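Local coordinates for probable 2-dehydro-3-deoxygalactonokinase DgoK1 (Sinorhizobium meliloti, PDB 3T69), which probably catalyses the ATP-dependent phosphorylation of 2-dehydro-3-deoxy-D-galactonate, the second of three steps that degrade D-galactonate to pyruvate and glyceraldehyde 3-phosphate, at residues V12-S17 and H49-G54; A73-G78 and V124-E129; E93-A98 and S299-A304. All coordinates share one frame; numbering follows the deposited sequence.

Interaction 1: residues V12-S17 and H49-G54; sequences VDWGTS and HTILDG
Trp14 reaches from the end of strand 9-14 to helix 50-58 and sets the six-membered part of its indole against Ile51. CZ2 carries most of this contact: Ile51 CG2 is 3.9 Å from it, with Ile51 CB and CD1 hardly farther, so the isoleucine meets the ring obliquely with its branch point and both ends. On the same ring, CZ3 lies 4.3 Å from Leu52 CB. The indole is also packed edge-to-face with Phe19 and Phe48, while its NE1 makes a weak hydrogen bond to Glu38 O.

Sheet and helix belong to the nucleotide-binding fold of the actin, sugar kinase and Hsp70 superfamily, in which a first hairpin, here strands 9-14 and 19-24, brings its turn to the ATP phosphates; Gly15, Thr16 and Ser17 probably play that part.

Two residues back along the strand, Val12 sends CG2 to Leu52 CD1, 4.1 Å away. Leu52 holds CG anti to its own backbone N (chi1 -175°), which carries the branched end, and CD1 with it, along the helix toward the valine. The short strand and helix segments run 143° apart in direction, their axes 12.0 Å from each other at the closest.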
ATOM      1  N   VAL B  12     -17.483  25.018   9.940  1.00 53.62           N
ATOM      2  CA  VAL B  12     -16.544  24.044  10.484  1.00 53.23           C
ATOM      3  C   VAL B  12     -16.294  22.940   9.455  1.00 53.75           C
ATOM      4  O   VAL B  12     -17.249  22.310   8.973  1.00 53.54           O
ATOM      5  CB  VAL B  12     -17.120  23.380  11.752  1.00 53.32           C
ATOM      6  CG1 VAL B  12     -16.283  22.188  12.169  1.00 51.77           C
ATOM      7  CG2 VAL B  12     -17.267  24.382  12.886  1.00 51.77           C
ATOM      8  N   ASP B  13     -15.019  22.717   9.110  1.00 54.02           N
ATOM      9  CA  ASP B  13     -14.600  21.640   8.185  1.00 53.80           C
ATOM     10  C   ASP B  13     -13.842  20.604   8.986  1.00 53.30           C
ATOM     11  O   ASP B  13     -12.684  20.783   9.312  1.00 53.00           O
ATOM     12  CB  ASP B  13     -13.754  22.189   7.032  1.00 54.34           C
ATOM     13  CG  ASP B  13     -13.360  21.113   5.987  1.00 56.35           C
ATOM     14  OD1 ASP B  13     -14.137  20.179   5.692  1.00 59.23           O
ATOM     15  OD2 ASP B  13     -12.267  21.223   5.410  1.00 56.00           O
ATOM     16  N   TRP B  14     -14.534  19.522   9.325  1.00 53.37           N
ATOM     17  CA  TRP B  14     -14.060  18.575  10.309  1.00 53.09           C
ATOM     18  C   TRP B  14     -13.599  17.308   9.574  1.00 54.14           C
ATOM     19  O   TRP B  14     -14.394  16.393   9.256  1.00 54.25           O
ATOM     20  CB  TRP B  14     -15.146  18.296  11.337  1.00 52.16           C
ATOM     21  CG  TRP B  14     -14.607  18.069  12.692  1.00 50.88           C
ATOM     22  CD1 TRP B  14     -13.422  17.498  12.999  1.00 49.33           C
ATOM     23  CD2 TRP B  14     -15.244  18.384  13.951  1.00 50.26           C
ATOM     24  NE1 TRP B  14     -13.261  17.441  14.364  1.00 50.71           N
ATOM     25  CE2 TRP B  14     -14.358  17.995  14.970  1.00 49.95           C
ATOM     26  CE3 TRP B  14     -16.454  18.998  14.307  1.00 48.95           C
ATOM     27  CZ2 TRP B  14     -14.643  18.188  16.328  1.00 49.34           C
ATOM     28  CZ3 TRP B  14     -16.737  19.177  15.657  1.00 47.95           C
ATOM     29  CH2 TRP B  14     -15.839  18.765  16.648  1.00 47.82           C
ATOM     30  N   GLY B  15     -12.297  17.293   9.284  1.00 54.75           N
ATOM     31  CA  GLY B  15     -11.657  16.211   8.560  1.00 55.31           C
ATOM     32  C   GLY B  15     -11.233  15.074   9.457  1.00 55.45           C
ATOM     33  O   GLY B  15     -11.396  15.154  10.677  1.00 54.50           O
ATOM     34  N   THR B  16     -10.676  14.023   8.851  1.00 56.26           N
ATOM     35  CA  THR B  16     -10.231  12.878   9.627  1.00 57.54           C
ATOM     36  C   THR B  16      -9.133  13.296  10.590  1.00 57.91           C
ATOM     37  O   THR B  16      -9.087  12.790  11.707  1.00 57.41           O
ATOM     38  CB  THR B  16      -9.669  11.753   8.754  1.00 58.01           C
ATOM     39  OG1 THR B  16     -10.522  11.569   7.623  1.00 60.86           O
ATOM     40  CG2 THR B  16      -9.538  10.439   9.542  1.00 55.49           C
ATOM     41  N   SER B  17      -8.261  14.209  10.158  1.00 58.65           N
ATOM     42  CA  SER B  17      -7.020  14.494  10.920  1.00 59.66           C
ATOM     43  C   SER B  17      -6.825  15.954  11.316  1.00 60.03           C
ATOM     44  O   SER B  17      -5.816  16.315  11.934  1.00 60.43           O
ATOM     45  CB  SER B  17      -5.791  13.990  10.148  1.00 59.05           C
ATOM     46  OG  SER B  17      -5.765  12.579  10.137  1.00 59.10           O
ATOM     47  N   HIS B  49     -19.075  17.287  21.538  1.00 69.00           N
ATOM     48  CA  HIS B  49     -19.213  18.730  21.623  1.00 69.42           C
ATOM     49  C   HIS B  49     -18.042  19.540  22.078  1.00 69.16           C
ATOM     50  O   HIS B  49     -17.878  20.668  21.708  1.00 69.17           O
ATOM     51  CB  HIS B  49     -20.225  18.991  22.695  1.00 70.16           C
ATOM     52  CG  HIS B  49     -21.590  19.263  22.193  1.00 71.69           C
ATOM     53  ND1 HIS B  49     -21.932  20.455  21.609  1.00 73.38           N
ATOM     54  CD2 HIS B  49     -22.711  18.513  22.218  1.00 73.22           C
ATOM     55  CE1 HIS B  49     -23.207  20.427  21.292  1.00 74.93           C
ATOM     56  NE2 HIS B  49     -23.701  19.259  21.645  1.00 74.21           N
ATOM     57  N   THR B  50     -17.250  18.970  22.947  1.00 68.50           N
ATOM     58  CA  THR B  50     -16.285  19.702  23.699  1.00 67.83           C
ATOM     59  C   THR B  50     -15.270  20.419  22.826  1.00 67.44           C
ATOM     60  O   THR B  50     -14.914  21.545  23.087  1.00 67.89           O
ATOM     61  CB  THR B  50     -15.562  18.707  24.591  1.00 68.00           C
ATOM     62  OG1 THR B  50     -16.042  18.832  25.918  1.00 68.38           O
ATOM     63  CG2 THR B  50     -14.111  18.943  24.580  1.00 67.43           C
ATOM     64  N   ILE B  51     -14.804  19.792  21.778  1.00 66.43           N
ATOM     65  CA  ILE B  51     -13.861  20.454  20.922  1.00 65.88           C
ATOM     66  C   ILE B  51     -14.480  21.664  20.272  1.00 65.62           C
ATOM     67  O   ILE B  51     -13.851  22.689  20.128  1.00 65.49           O
ATOM     68  CB  ILE B  51     -13.362  19.517  19.852  1.00 65.96           C
ATOM     69  CG1 ILE B  51     -12.586  18.398  20.488  1.00 66.02           C
ATOM     70  CG2 ILE B  51     -12.476  20.228  18.888  1.00 65.00           C
ATOM     71  CD1 ILE B  51     -12.440  17.266  19.611  1.00 67.60           C
ATOM     72  N   LEU B  52     -15.718  21.526  19.861  1.00 65.01           N
ATOM     73  CA  LEU B  52     -16.450  22.604  19.233  1.00 64.72           C
ATOM     74  C   LEU B  52     -16.728  23.771  20.197  1.00 65.12           C
ATOM     75  O   LEU B  52     -16.697  24.937  19.779  1.00 64.71           O
ATOM     76  CB  LEU B  52     -17.744  22.090  18.633  1.00 64.38           C
ATOM     77  CG  LEU B  52     -18.612  23.058  17.830  1.00 63.77           C
ATOM     78  CD1 LEU B  52     -17.813  24.000  16.924  1.00 63.16           C
ATOM     79  CD2 LEU B  52     -19.528  22.224  17.009  1.00 62.83           C
ATOM     80  N   ASP B  53     -17.002  23.463  21.470  1.00 65.19           N
ATOM     81  CA  ASP B  53     -17.279  24.520  22.451  1.00 65.26           C
ATOM     82  C   ASP B  53     -16.013  25.315  22.815  1.00 65.42           C
ATOM     83  O   ASP B  53     -16.069  26.553  22.910  1.00 64.62           O
ATOM     84  CB  ASP B  53     -18.049  23.979  23.668  1.00 64.97           C
ATOM     85  CG  ASP B  53     -19.532  23.705  23.340  1.00 65.87           C
ATOM     86  OD1 ASP B  53     -20.057  24.300  22.369  1.00 64.60           O
ATOM     87  OD2 ASP B  53     -20.179  22.892  24.037  1.00 66.58           O
ATOM     88  N   GLY B  54     -14.887  24.596  22.952  1.00 65.72           N
ATOM     89  CA  GLY B  54     -13.561  25.176  23.174  1.00 65.98           C
ATOM     90  C   GLY B  54     -13.196  26.215  22.135  1.00 66.44           C
ATOM     91  O   GLY B  54     -12.941  27.369  22.456  1.00 67.29           O
TER

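Interaction 2: residues A73-G78 and V124-E129; sequences AGARQG and VMRGEE. With SO4 (sulfate ion), chain E.
Arg126 extends its side chain to the backbone of Gly74 and Ala75, and most of this contact is the face of a guanidinium laid against a peptide. Gly74 O sits 3.1 Å above the guanidinium plane, offset toward its rim. From there the N-H groups cannot aim at it, and NH1 instead gives its hydrogen bond to Gly83 O. The bend at chi3 (-101°) turns the flat group out of line with its aliphatic stem. Tyr84 adds a cation-pi partner.

The methyl of Ala75 packs where the chain meets the guanidinium, its CB 3.8 Å from both CD and NE of Arg126.

Within 124-129, Gly127 precedes helix 128-139 as its N-cap residue. Gly127 N bonds Glu129 OE1 at 2.8 Å, nearly straight (171°) and on the carboxylate's syn side.

Anion binding lies beyond, on the type I turn from Ala75 to Gly78. There the Arg76 guanidinium turns its edge to a sulfate, probably from the crystallisation liquor. The bond from NE is weak and the modelled NH2 distance doubtfully short; Arg223 of the second subunit binds the same ion.

A leucine at Arg126 would probably leave Gly83 O without its side-chain donor and Tyr84 without its cation. The buried charge of Arg126 thus appears to be met by a carbonyl, an aromatic ring and the nearby Gly74 dipole, with no carboxylate among these partners.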
ATOM      1  N   ALA B  73     -17.135  14.629  10.340  1.00 42.73           N
ATOM      2  CA  ALA B  73     -17.919  14.732  11.575  1.00 42.46           C
ATOM      3  C   ALA B  73     -19.225  13.908  11.378  1.00 42.29           C
ATOM      4  O   ALA B  73     -19.898  13.503  12.359  1.00 42.23           O
ATOM      5  CB  ALA B  73     -18.224  16.182  11.894  1.00 41.68           C
ATOM      6  N   GLY B  74     -19.563  13.679  10.105  1.00 41.00           N
ATOM      7  CA  GLY B  74     -20.812  13.039   9.728  1.00 41.72           C
ATOM      8  C   GLY B  74     -20.710  11.563   9.357  1.00 42.28           C
ATOM      9  O   GLY B  74     -21.680  10.991   8.900  1.00 41.94           O
ATOM     10  N   ALA B  75     -19.555  10.945   9.568  1.00 43.19           N
ATOM     11  CA  ALA B  75     -19.418   9.497   9.354  1.00 45.03           C
ATOM     12  C   ALA B  75     -19.958   8.704  10.509  1.00 45.80           C
ATOM     13  O   ALA B  75     -20.093   9.236  11.614  1.00 45.78           O
ATOM     14  CB  ALA B  75     -17.966   9.139   9.125  1.00 45.10           C
ATOM     15  N   ARG B  76     -20.274   7.433  10.247  1.00 47.91           N
ATOM     16  CA  ARG B  76     -20.663   6.436  11.296  1.00 49.50           C
ATOM     17  C   ARG B  76     -19.798   6.478  12.572  1.00 49.98           C
ATOM     18  O   ARG B  76     -20.302   6.318  13.674  1.00 49.68           O
ATOM     19  CB  ARG B  76     -20.528   5.015  10.734  1.00 49.67           C
ATOM     20  CG  ARG B  76     -21.704   4.488   9.959  1.00 52.56           C
ATOM     21  CD  ARG B  76     -21.280   3.625   8.759  1.00 54.79           C
ATOM     22  NE  ARG B  76     -20.431   2.466   9.046  1.00 56.13           N
ATOM     23  CZ  ARG B  76     -20.686   1.228   8.594  1.00 56.16           C
ATOM     24  NH1 ARG B  76     -21.774   1.013   7.864  1.00 55.08           N
ATOM     25  NH2 ARG B  76     -19.848   0.210   8.844  1.00 52.12           N
ATOM     26  N   GLN B  77     -18.487   6.655  12.399  1.00 51.19           N
ATOM     27  CA  GLN B  77     -17.503   6.585  13.504  1.00 52.50           C
ATOM     28  C   GLN B  77     -17.194   8.004  13.972  1.00 52.42           C
ATOM     29  O   GLN B  77     -16.051   8.314  14.392  1.00 53.20           O
ATOM     30  CB  GLN B  77     -16.190   5.945  13.023  1.00 52.90           C
ATOM     31  CG  GLN B  77     -16.301   5.039  11.782  1.00 56.49           C
ATOM     32  CD  GLN B  77     -16.357   5.822  10.407  1.00 61.22           C
ATOM     33  OE1 GLN B  77     -15.326   6.356   9.903  1.00 59.12           O
ATOM     34  NE2 GLN B  77     -17.559   5.848   9.793  1.00 60.35           N
ATOM     35  N   GLY B  78     -18.210   8.868  13.861  1.00 51.21           N
ATOM     36  CA  GLY B  78     -18.043  10.278  14.085  1.00 49.13           C
ATOM     37  C   GLY B  78     -19.099  10.808  15.006  1.00 48.19           C
ATOM     38  O   GLY B  78     -19.656  10.071  15.814  1.00 48.24           O
ATOM     39  N   VAL B 124     -17.389   6.735  -2.277  1.00 35.95           N
ATOM     40  CA  VAL B 124     -17.888   7.484  -1.143  1.00 35.61           C
ATOM     41  C   VAL B 124     -17.093   8.757  -0.899  1.00 35.74           C
ATOM     42  O   VAL B 124     -15.898   8.811  -1.177  1.00 36.10           O
ATOM     43  CB  VAL B 124     -17.932   6.522   0.053  1.00 35.46           C
ATOM     44  CG1 VAL B 124     -16.959   6.918   1.201  1.00 33.79           C
ATOM     45  CG2 VAL B 124     -19.359   6.255   0.426  1.00 31.59           C
ATOM     46  N   MET B 125     -17.759   9.810  -0.471  1.00 36.02           N
ATOM     47  CA  MET B 125     -17.056  11.098  -0.270  1.00 36.46           C
ATOM     48  C   MET B 125     -17.798  11.829   0.794  1.00 36.92           C
ATOM     49  O   MET B 125     -19.013  11.883   0.767  1.00 37.18           O
ATOM     50  CB  MET B 125     -16.882  11.911  -1.573  1.00 36.25           C
ATOM     51  CG  MET B 125     -17.836  13.094  -1.851  1.00 37.65           C
ATOM     52  SD  MET B 125     -17.450  14.233  -3.247  1.00 29.56           S
ATOM     53  CE  MET B 125     -17.105  13.071  -4.524  1.00 34.40           C
ATOM     54  N   ARG B 126     -17.068  12.268   1.800  1.00 37.57           N
ATOM     55  CA  ARG B 126     -17.638  13.028   2.879  1.00 38.44           C
ATOM     56  C   ARG B 126     -16.791  14.330   3.106  1.00 39.50           C
ATOM     57  O   ARG B 126     -15.770  14.303   3.811  1.00 40.07           O
ATOM     58  CB  ARG B 126     -17.696  12.102   4.097  1.00 38.50           C
ATOM     59  CG  ARG B 126     -18.882  12.258   4.965  1.00 38.98           C
ATOM     60  CD  ARG B 126     -18.930  11.331   6.162  1.00 36.64           C
ATOM     61  NE  ARG B 126     -19.811  10.178   5.962  1.00 39.54           N
ATOM     62  CZ  ARG B 126     -21.144  10.220   5.787  1.00 39.71           C
ATOM     63  NH1 ARG B 126     -21.805  11.369   5.798  1.00 35.21           N
ATOM     64  NH2 ARG B 126     -21.827   9.084   5.618  1.00 39.42           N
ATOM     65  N   GLY B 127     -17.159  15.451   2.461  1.00 40.35           N
ATOM     66  CA  GLY B 127     -16.455  16.754   2.653  1.00 41.58           C
ATOM     67  C   GLY B 127     -16.013  17.500   1.389  1.00 43.39           C
ATOM     68  O   GLY B 127     -16.057  18.750   1.291  1.00 44.97           O
ATOM     69  N   GLU B 128     -15.543  16.732   0.420  1.00 44.04           N
ATOM     70  CA  GLU B 128     -15.190  17.202  -0.906  1.00 43.42           C
ATOM     71  C   GLU B 128     -16.440  17.621  -1.649  1.00 43.47           C
ATOM     72  O   GLU B 128     -16.359  18.339  -2.668  1.00 43.87           O
ATOM     73  CB  GLU B 128     -14.475  16.064  -1.685  1.00 44.26           C
ATOM     74  CG  GLU B 128     -13.059  15.625  -1.174  1.00 44.31           C
ATOM     75  CD  GLU B 128     -13.083  14.597  -0.072  1.00 47.93           C
ATOM     76  OE1 GLU B 128     -14.177  14.070   0.232  1.00 51.58           O
ATOM     77  OE2 GLU B 128     -12.015  14.297   0.516  1.00 47.15           O
ATOM     78  N   GLU B 129     -17.612  17.168  -1.204  1.00 43.23           N
ATOM     79  CA  GLU B 129     -18.817  17.636  -1.904  1.00 43.60           C
ATOM     80  C   GLU B 129     -19.057  19.104  -1.534  1.00 44.21           C
ATOM     81  O   GLU B 129     -19.623  19.830  -2.303  1.00 44.72           O
ATOM     82  CB  GLU B 129     -20.085  16.785  -1.655  1.00 42.80           C
ATOM     83  CG  GLU B 129     -20.768  17.041  -0.336  1.00 41.63           C
ATOM     84  CD  GLU B 129     -19.858  16.649   0.785  1.00 45.21           C
ATOM     85  OE1 GLU B 129     -19.206  15.594   0.615  1.00 48.82           O
ATOM     86  OE2 GLU B 129     -19.758  17.371   1.797  1.00 42.79           O
TER
HETATM   87  S   SO4 E 331     -16.958   1.296  10.890  0.50 36.83           S
HETATM   88  O1  SO4 E 331     -16.260   0.208  11.559  0.50 36.42           O
HETATM   89  O2  SO4 E 331     -17.830   0.754   9.848  0.50 36.38           O
HETATM   90  O3  SO4 E 331     -17.750   2.051  11.852  0.50 36.75           O
HETATM   91  O4  SO4 E 331     -16.008   2.199  10.296  0.50 35.93           O

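Interaction 3: residues E93-A98 and S299-A304; sequences EIAGRA and SAAARA
Ala95 sets its methyl against that of Ala301, the two CB atoms 3.7 Å apart, and more loosely approaches the methyl of Ala304, with Ala95 CB at 4.4 Å from Ala304 CB. Ala301 and Ala304 are three residues apart on helix 290-305 and so present neighbouring methyls on one flank, with Ala95 directed at both. Ala95 CB also comes within 3.8 Å of Ala301 CA, so it bears on the helix backbone itself. With only methyl groups between them, the chains come very near: the CA atoms of Ala95 and Ala301 are 4.9 Å apart.

Residues 93-96 have helical backbone angles but lack the regular bonds of a helix. The bend is held partly by Arg97 N, which bonds Ile94 O at 2.9 Å, and more weakly by Arg97 N and NH1, which both reach Glu93 O. While Ala95 faces the helix, Ile94 turns into the protein, where it packs on Ile85, Leu111 and Pro112 of the large sheet.

On helix 290-305 the neighbouring positions are used for other partners: Ala302, which points away from the loop, and Ser299 touch Tyr9 on the first strand, and Ala300 lies on Leu133 of helix 128-139. The helix near the C-terminus is thereby packed back on the N-terminal part of the chain, joining it to the loop between strands 89-90 and 99-101.

Across the two segments the contact is methyl on methyl, without a polar or charged partner. Its hold is therefore van der Waals and hydrophobic, and modest in area, with 96 Å² buried over both sides; small side chains let loop and helix backbones approach closely.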
ATOM      1  N   GLU B  93     -28.772  20.221  -3.884  1.00 49.48           N
ATOM      2  CA  GLU B  93     -29.564  19.350  -2.988  1.00 48.75           C
ATOM      3  C   GLU B  93     -28.910  19.258  -1.607  1.00 47.12           C
ATOM      4  O   GLU B  93     -29.577  18.946  -0.621  1.00 47.76           O
ATOM      5  CB  GLU B  93     -29.641  17.921  -3.501  1.00 49.72           C
ATOM      6  CG  GLU B  93     -30.308  17.561  -4.842  1.00 54.42           C
ATOM      7  CD  GLU B  93     -30.269  15.982  -5.045  1.00 60.96           C
ATOM      8  OE1 GLU B  93     -29.789  15.438  -6.105  1.00 58.48           O
ATOM      9  OE2 GLU B  93     -30.696  15.284  -4.073  1.00 62.78           O
ATOM     10  N   ILE B  94     -27.614  19.530  -1.515  1.00 45.51           N
ATOM     11  CA  ILE B  94     -26.853  19.204  -0.300  1.00 44.10           C
ATOM     12  C   ILE B  94     -27.373  19.849   0.971  1.00 44.44           C
ATOM     13  O   ILE B  94     -27.659  19.130   1.930  1.00 45.04           O
ATOM     14  CB  ILE B  94     -25.321  19.468  -0.441  1.00 43.69           C
ATOM     15  CG1 ILE B  94     -24.693  18.519  -1.430  1.00 42.16           C
ATOM     16  CG2 ILE B  94     -24.578  19.375   0.906  1.00 41.34           C
ATOM     17  CD1 ILE B  94     -23.320  18.994  -1.860  1.00 44.94           C
ATOM     18  N   ALA B  95     -27.440  21.186   1.000  1.00 44.68           N
ATOM     19  CA  ALA B  95     -27.860  21.958   2.192  1.00 44.16           C
ATOM     20  C   ALA B  95     -29.240  21.492   2.725  1.00 44.00           C
ATOM     21  O   ALA B  95     -29.448  21.355   3.923  1.00 43.43           O
ATOM     22  CB  ALA B  95     -27.878  23.404   1.869  1.00 43.41           C
ATOM     23  N   GLY B  96     -30.148  21.180   1.815  1.00 44.19           N
ATOM     24  CA  GLY B  96     -31.460  20.670   2.198  1.00 45.71           C
ATOM     25  C   GLY B  96     -31.440  19.315   2.907  1.00 46.89           C
ATOM     26  O   GLY B  96     -32.320  19.022   3.719  1.00 47.22           O
ATOM     27  N   ARG B  97     -30.439  18.485   2.612  1.00 46.83           N
ATOM     28  CA  ARG B  97     -30.329  17.181   3.252  1.00 46.41           C
ATOM     29  C   ARG B  97     -29.484  17.119   4.552  1.00 44.83           C
ATOM     30  O   ARG B  97     -29.195  16.029   5.071  1.00 44.07           O
ATOM     31  CB  ARG B  97     -29.895  16.138   2.218  1.00 47.10           C
ATOM     32  CG  ARG B  97     -31.073  15.388   1.609  1.00 52.07           C
ATOM     33  CD  ARG B  97     -31.665  16.113   0.463  1.00 60.21           C
ATOM     34  NE  ARG B  97     -33.020  16.612   0.732  1.00 69.31           N
ATOM     35  CZ  ARG B  97     -33.588  17.651   0.075  1.00 73.67           C
ATOM     36  NH1 ARG B  97     -32.896  18.337  -0.872  1.00 70.49           N
ATOM     37  NH2 ARG B  97     -34.848  18.027   0.382  1.00 72.08           N
ATOM     38  N   ALA B  98     -29.107  18.275   5.085  1.00 43.48           N
ATOM     39  CA  ALA B  98     -28.280  18.315   6.289  1.00 42.73           C
ATOM     40  C   ALA B  98     -28.953  17.728   7.537  1.00 43.38           C
ATOM     41  O   ALA B  98     -30.180  17.639   7.636  1.00 43.70           O
ATOM     42  CB  ALA B  98     -27.822  19.699   6.548  1.00 42.44           C
ATOM     43  N   SER B 299     -20.585  28.408   2.906  1.00 47.35           N
ATOM     44  CA  SER B 299     -21.359  29.662   2.824  1.00 47.49           C
ATOM     45  C   SER B 299     -22.675  29.474   2.033  1.00 46.87           C
ATOM     46  O   SER B 299     -23.749  29.881   2.481  1.00 46.36           O
ATOM     47  CB  SER B 299     -20.489  30.845   2.312  1.00 47.86           C
ATOM     48  OG  SER B 299     -21.274  31.868   1.694  1.00 47.61           O
ATOM     49  N   ALA B 300     -22.603  28.813   0.891  1.00 47.08           N
ATOM     50  CA  ALA B 300     -23.815  28.627   0.102  1.00 48.31           C
ATOM     51  C   ALA B 300     -24.892  27.818   0.860  1.00 49.19           C
ATOM     52  O   ALA B 300     -26.095  28.016   0.629  1.00 50.51           O
ATOM     53  CB  ALA B 300     -23.491  28.008  -1.223  1.00 47.77           C
ATOM     54  N   ALA B 301     -24.456  26.938   1.771  1.00 48.36           N
ATOM     55  CA  ALA B 301     -25.368  26.154   2.590  1.00 48.09           C
ATOM     56  C   ALA B 301     -25.970  26.995   3.692  1.00 47.37           C
ATOM     57  O   ALA B 301     -27.185  27.010   3.841  1.00 48.47           O
ATOM     58  CB  ALA B 301     -24.687  24.836   3.170  1.00 47.67           C
ATOM     59  N   ALA B 302     -25.131  27.666   4.461  1.00 46.71           N
ATOM     60  CA  ALA B 302     -25.565  28.644   5.454  1.00 47.16           C
ATOM     61  C   ALA B 302     -26.550  29.693   4.907  1.00 47.93           C
ATOM     62  O   ALA B 302     -27.564  29.933   5.503  1.00 47.53           O
ATOM     63  CB  ALA B 302     -24.365  29.318   6.058  1.00 46.42           C
ATOM     64  N   ARG B 303     -26.266  30.303   3.761  1.00 49.89           N
ATOM     65  CA  ARG B 303     -27.156  31.346   3.243  1.00 51.28           C
ATOM     66  C   ARG B 303     -28.515  30.695   3.003  1.00 51.95           C
ATOM     67  O   ARG B 303     -29.554  31.376   3.085  1.00 52.29           O
ATOM     68  CB  ARG B 303     -26.654  32.000   1.916  1.00 51.62           C
ATOM     69  CG  ARG B 303     -25.407  32.966   1.921  1.00 53.50           C
ATOM     70  CD  ARG B 303     -25.168  33.609   0.465  1.00 61.24           C
ATOM     71  NE  ARG B 303     -24.026  34.573   0.408  1.00 69.81           N
ATOM     72  CZ  ARG B 303     -23.734  35.454  -0.589  1.00 71.15           C
ATOM     73  NH1 ARG B 303     -24.497  35.563  -1.689  1.00 71.63           N
ATOM     74  NH2 ARG B 303     -22.655  36.245  -0.492  1.00 66.98           N
ATOM     75  N   ALA B 304     -28.506  29.392   2.671  1.00 51.89           N
ATOM     76  CA  ALA B 304     -29.732  28.691   2.222  1.00 51.89           C
ATOM     77  C   ALA B 304     -30.660  28.243   3.352  1.00 52.40           C
ATOM     78  O   ALA B 304     -31.870  28.148   3.165  1.00 52.36           O
ATOM     79  CB  ALA B 304     -29.419  27.524   1.264  1.00 50.81           C
TER

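In the fold
Interaction 2 touches both of the others. Trp14 CB of interaction 1 packs on Ala73 CB at 3.8 Å, so the strand that leads into the probable phosphate loop rests against the start of 73-78. Elsewhere, Glu129 CG meets Ile94 CD1 of interaction 3 at 3.6 Å, a packing contact that joins the start of helix 128-139 to the loop 93-98. Interactions 1 and 3 do not meet: their centres are 19 Å apart and their nearest atoms about 8 Å. Interactions 1 and 2 share the large mixed sheet. Only interaction 2 reaches the second subunit, where a sulfate, probably from the crystallisation liquor, lies between Arg76 and Arg223 of the second subunit.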